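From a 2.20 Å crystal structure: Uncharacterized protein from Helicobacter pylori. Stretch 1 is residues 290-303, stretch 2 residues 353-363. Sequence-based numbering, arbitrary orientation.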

# COMPACT_ATOMS: atom_id res chain seq x y z
N PHE A 290 -7.81 2.79 -18.59
CA PHE A 290 -7.71 1.50 -17.91
C PHE A 290 -6.25 1.23 -17.50
O PHE A 290 -5.94 0.95 -16.33
CB PHE A 290 -8.19 0.42 -18.87
CG PHE A 290 -8.32 -0.94 -18.25
CD1 PHE A 290 -8.64 -1.09 -16.91
CD2 PHE A 290 -8.14 -2.10 -19.02
CE1 PHE A 290 -8.77 -2.35 -16.34
CE2 PHE A 290 -8.27 -3.36 -18.45
CZ PHE A 290 -8.60 -3.50 -17.13
N ALA A 291 -5.35 1.38 -18.45
CA ALA A 291 -3.90 1.10 -18.23
C ALA A 291 -3.28 2.10 -17.24
O ALA A 291 -2.60 1.67 -16.29
CB ALA A 291 -3.16 1.09 -19.57
N GLN A 292 -3.55 3.39 -17.38
CA GLN A 292 -3.07 4.35 -16.37
C GLN A 292 -3.54 3.98 -15.00
O GLN A 292 -2.73 3.94 -14.05
CB GLN A 292 -3.56 5.74 -16.68
CG GLN A 292 -2.91 6.31 -17.90
CD GLN A 292 -3.54 7.62 -18.32
OE1 GLN A 292 -3.20 8.68 -17.84
NE2 GLN A 292 -4.47 7.54 -19.24
N ASN A 293 -4.83 3.66 -14.88
CA ASN A 293 -5.40 3.36 -13.53
C ASN A 293 -4.72 2.15 -12.92
O ASN A 293 -4.43 2.15 -11.72
CB ASN A 293 -6.93 3.10 -13.57
CG ASN A 293 -7.71 4.35 -13.83
OD1 ASN A 293 -7.25 5.45 -13.59
ND2 ASN A 293 -8.90 4.18 -14.32
N GLN A 294 -4.49 1.12 -13.74
CA GLN A 294 -3.90 -0.09 -13.23
C GLN A 294 -2.42 0.19 -12.83
O GLN A 294 -1.93 -0.38 -11.87
CB GLN A 294 -3.94 -1.21 -14.25
CG GLN A 294 -3.51 -2.55 -13.66
CD GLN A 294 -3.86 -3.70 -14.60
OE1 GLN A 294 -2.97 -4.32 -15.24
NE2 GLN A 294 -5.18 -3.99 -14.72
N LYS A 295 -1.74 1.08 -13.53
CA LYS A 295 -0.39 1.46 -13.11
C LYS A 295 -0.46 2.21 -11.76
O LYS A 295 0.35 1.95 -10.84
CB LYS A 295 0.32 2.30 -14.17
CG LYS A 295 1.81 2.53 -13.80
CD LYS A 295 2.39 3.62 -14.68
CE LYS A 295 3.93 3.68 -14.78
NZ LYS A 295 4.59 3.20 -13.55
N GLN A 296 -1.46 3.08 -11.58
CA GLN A 296 -1.61 3.81 -10.32
C GLN A 296 -1.88 2.84 -9.17
O GLN A 296 -1.45 3.05 -8.04
CB GLN A 296 -2.73 4.85 -10.44
CG GLN A 296 -2.91 5.58 -9.15
CD GLN A 296 -1.62 6.29 -8.71
OE1 GLN A 296 -1.20 7.21 -9.37
NE2 GLN A 296 -1.02 5.88 -7.59
N VAL A 297 -2.60 1.75 -9.47
CA VAL A 297 -2.87 0.74 -8.42
C VAL A 297 -1.56 0.12 -7.95
O VAL A 297 -1.33 0.04 -6.75
CB VAL A 297 -3.84 -0.36 -8.91
CG1 VAL A 297 -3.85 -1.53 -7.93
CG2 VAL A 297 -5.24 0.21 -9.11
N ILE A 298 -0.71 -0.31 -8.90
CA ILE A 298 0.60 -0.86 -8.61
C ILE A 298 1.44 0.17 -7.86
O ILE A 298 2.17 -0.16 -6.93
CB ILE A 298 1.33 -1.27 -9.89
CG1 ILE A 298 0.58 -2.39 -10.64
CG2 ILE A 298 2.75 -1.69 -9.56
CD1 ILE A 298 0.34 -3.58 -9.79
N SER A 299 1.32 1.41 -8.26
CA SER A 299 2.10 2.44 -7.68
C SER A 299 1.67 2.67 -6.20
O SER A 299 2.54 2.92 -5.33
CB SER A 299 1.96 3.68 -8.55
OG SER A 299 2.46 4.70 -7.80
N TYR A 300 0.36 2.57 -5.91
CA TYR A 300 -0.09 2.66 -4.52
C TYR A 300 0.48 1.51 -3.72
O TYR A 300 0.85 1.69 -2.55
CB TYR A 300 -1.61 2.60 -4.41
CG TYR A 300 -2.31 3.92 -4.73
CD1 TYR A 300 -1.79 5.14 -4.28
CD2 TYR A 300 -3.49 3.93 -5.45
CE1 TYR A 300 -2.44 6.33 -4.56
CE2 TYR A 300 -4.15 5.11 -5.74
CZ TYR A 300 -3.64 6.29 -5.30
OH TYR A 300 -4.34 7.43 -5.63
N ALA A 301 0.52 0.32 -4.30
CA ALA A 301 1.09 -0.84 -3.60
C ALA A 301 2.58 -0.56 -3.34
O ALA A 301 3.12 -0.85 -2.26
CB ALA A 301 0.96 -2.09 -4.41
N GLN A 302 3.26 0.04 -4.30
CA GLN A 302 4.65 0.38 -4.09
C GLN A 302 4.77 1.39 -2.94
O GLN A 302 5.67 1.25 -2.11
CB GLN A 302 5.26 0.89 -5.36
CG GLN A 302 6.64 1.44 -5.16
CD GLN A 302 7.27 1.60 -6.46
OE1 GLN A 302 7.97 0.72 -6.91
NE2 GLN A 302 7.03 2.72 -7.08
N ASP A 303 3.87 2.39 -2.88
CA ASP A 303 3.91 3.36 -1.78
C ASP A 303 3.83 2.64 -0.46
O ASP A 303 4.56 2.96 0.49
CB ASP A 303 2.74 4.34 -1.89
CG ASP A 303 2.85 5.29 -3.09
OD1 ASP A 303 3.99 5.54 -3.53
OD2 ASP A 303 1.79 5.83 -3.60
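Stretch 2 353-363: NVSYYGNRVDA

How does stretch 2 lie on stretch 1? Both are α-helical throughout, and residues 353-363 run nearly antiparallel to residues 290-303, with a signed crossing angle of -157°. The axes approach to 9.6 Å, close enough for side chains to interlock. The register shows the reversed direction: the CA atoms of Ile 298 and Val 354 lie 6.0 Å apart, and those of Lys 295 and Val 361, three residues earlier in stretch 1 and seven later in stretch 2, lie 6.1 Å apart.

Which bump of stretch 1 fills a hollow in stretch 2? Ile 298 points toward the partner helix and sits among Val 354, Tyr 357, Gly 358 and Val 361. Its CD1 reaches Tyr 357 CB at 3.8 Å; the tyrosine starts toward stretch 1, but its end leads away, so it is the base of the side chain that meets the isoleucine. Gly 358 gives the pocket a low floor of bare backbone, with its CA 4.1 Å from Ile 298 CG2.

What does stretch 2 offer in return? Val 361, with chi1 in the p well, is the reciprocal knob, seated among Ala 291, Gln 294, Lys 295 and Ile 298. Its CG2 packs down on the backbone, 3.9 Å from Lys 295 N and 4.2 Å from Ala 291 O, while Gln 294 OE1 flanks it at 3.9 Å from the same CG2. The two knobs also touch each other, Ile 298 CG1 to Val 361 CG1 at 4.4 Å.

What closes the ends of the contact? Near Val 354, the fit is continued by Ala 301, whose CB is 4.0 Å from Val 354 CG2, and by Gln 302, whose OE1 comes within 3.5 Å of Val 354 CG1. Near the other end, Lys 295 NZ forms a salt bridge with Asp 362 OD1 at 3.2 Å. No hydrogen bond crosses between the helices; the contact consists of interlocked side chains and this one salt bridge at its edge.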

# COMPACT_ATOMS: atom_id res chain seq x y z
N ASN A 353 5.12 -8.48 -6.01
CA ASN A 353 4.03 -8.13 -6.91
C ASN A 353 4.37 -6.87 -7.69
O ASN A 353 4.16 -6.81 -8.90
CB ASN A 353 2.77 -7.84 -6.11
CG ASN A 353 2.17 -9.07 -5.51
OD1 ASN A 353 2.51 -10.20 -5.89
ND2 ASN A 353 1.28 -8.89 -4.56
N VAL A 354 4.86 -5.86 -6.99
CA VAL A 354 5.22 -4.58 -7.60
C VAL A 354 6.26 -4.74 -8.70
O VAL A 354 6.09 -4.22 -9.80
CB VAL A 354 5.75 -3.58 -6.58
CG1 VAL A 354 6.50 -2.44 -7.31
CG2 VAL A 354 4.59 -3.06 -5.75
N SER A 355 7.32 -5.49 -8.43
CA SER A 355 8.32 -5.62 -9.48
C SER A 355 7.77 -6.48 -10.65
O SER A 355 7.99 -6.18 -11.82
CB SER A 355 9.66 -6.12 -8.94
OG SER A 355 9.59 -7.50 -8.82
N TYR A 356 7.02 -7.54 -10.34
CA TYR A 356 6.51 -8.42 -11.40
C TYR A 356 5.48 -7.73 -12.27
O TYR A 356 5.64 -7.70 -13.50
CB TYR A 356 5.93 -9.69 -10.82
CG TYR A 356 5.33 -10.60 -11.86
CD1 TYR A 356 3.99 -10.51 -12.22
CD2 TYR A 356 6.12 -11.56 -12.49
CE1 TYR A 356 3.46 -11.37 -13.20
CE2 TYR A 356 5.62 -12.42 -13.44
CZ TYR A 356 4.30 -12.31 -13.80
OH TYR A 356 3.86 -13.16 -14.75
N TYR A 357 4.42 -7.18 -11.65
CA TYR A 357 3.35 -6.53 -12.44
C TYR A 357 3.71 -5.14 -12.91
O TYR A 357 3.12 -4.63 -13.87
CB TYR A 357 2.06 -6.44 -11.62
CG TYR A 357 1.49 -7.82 -11.28
CD1 TYR A 357 0.89 -8.63 -12.28
CD2 TYR A 357 1.58 -8.32 -10.00
CE1 TYR A 357 0.40 -9.88 -11.96
CE2 TYR A 357 1.08 -9.58 -9.68
CZ TYR A 357 0.50 -10.33 -10.66
OH TYR A 357 0.02 -11.53 -10.35
N GLY A 358 4.64 -4.50 -12.21
CA GLY A 358 5.13 -3.18 -12.60
C GLY A 358 5.68 -3.19 -14.01
O GLY A 358 5.23 -2.41 -14.84
N ASN A 359 6.65 -4.08 -14.30
CA ASN A 359 7.14 -4.26 -15.69
C ASN A 359 6.01 -4.49 -16.64
O ASN A 359 5.92 -3.83 -17.66
CB ASN A 359 8.14 -5.39 -15.86
CG ASN A 359 9.40 -5.09 -15.14
OD1 ASN A 359 9.71 -3.91 -14.85
ND2 ASN A 359 10.10 -6.13 -14.76
N ARG A 360 5.15 -5.43 -16.32
CA ARG A 360 4.14 -5.84 -17.30
C ARG A 360 3.12 -4.73 -17.55
O ARG A 360 2.72 -4.53 -18.66
CB ARG A 360 3.47 -7.13 -16.86
CG ARG A 360 4.32 -8.29 -17.25
CD ARG A 360 4.03 -9.45 -16.36
NE ARG A 360 5.00 -10.48 -16.65
CZ ARG A 360 6.20 -10.59 -16.07
NH1 ARG A 360 6.60 -9.72 -15.09
NH2 ARG A 360 6.99 -11.58 -16.49
N VAL A 361 2.74 -3.98 -16.53
CA VAL A 361 1.77 -2.92 -16.74
C VAL A 361 2.40 -1.77 -17.53
O VAL A 361 1.71 -1.14 -18.35
CB VAL A 361 1.12 -2.41 -15.44
CG1 VAL A 361 2.04 -1.49 -14.65
CG2 VAL A 361 -0.19 -1.68 -15.74
N ASP A 362 3.71 -1.52 -17.34
CA ASP A 362 4.39 -0.49 -18.12
C ASP A 362 4.34 -0.76 -19.58
O ASP A 362 4.13 0.15 -20.36
CB ASP A 362 5.85 -0.34 -17.71
CG ASP A 362 5.96 0.35 -16.31
OD1 ASP A 362 5.03 1.05 -15.88
OD2 ASP A 362 6.99 0.21 -15.65
N ALA A 363 4.60 -2.00 -19.95
CA ALA A 363 4.55 -2.42 -21.34
C ALA A 363 3.09 -2.33 -21.86
O ALA A 363 2.85 -1.83 -22.96
CB ALA A 363 5.13 -3.85 -21.50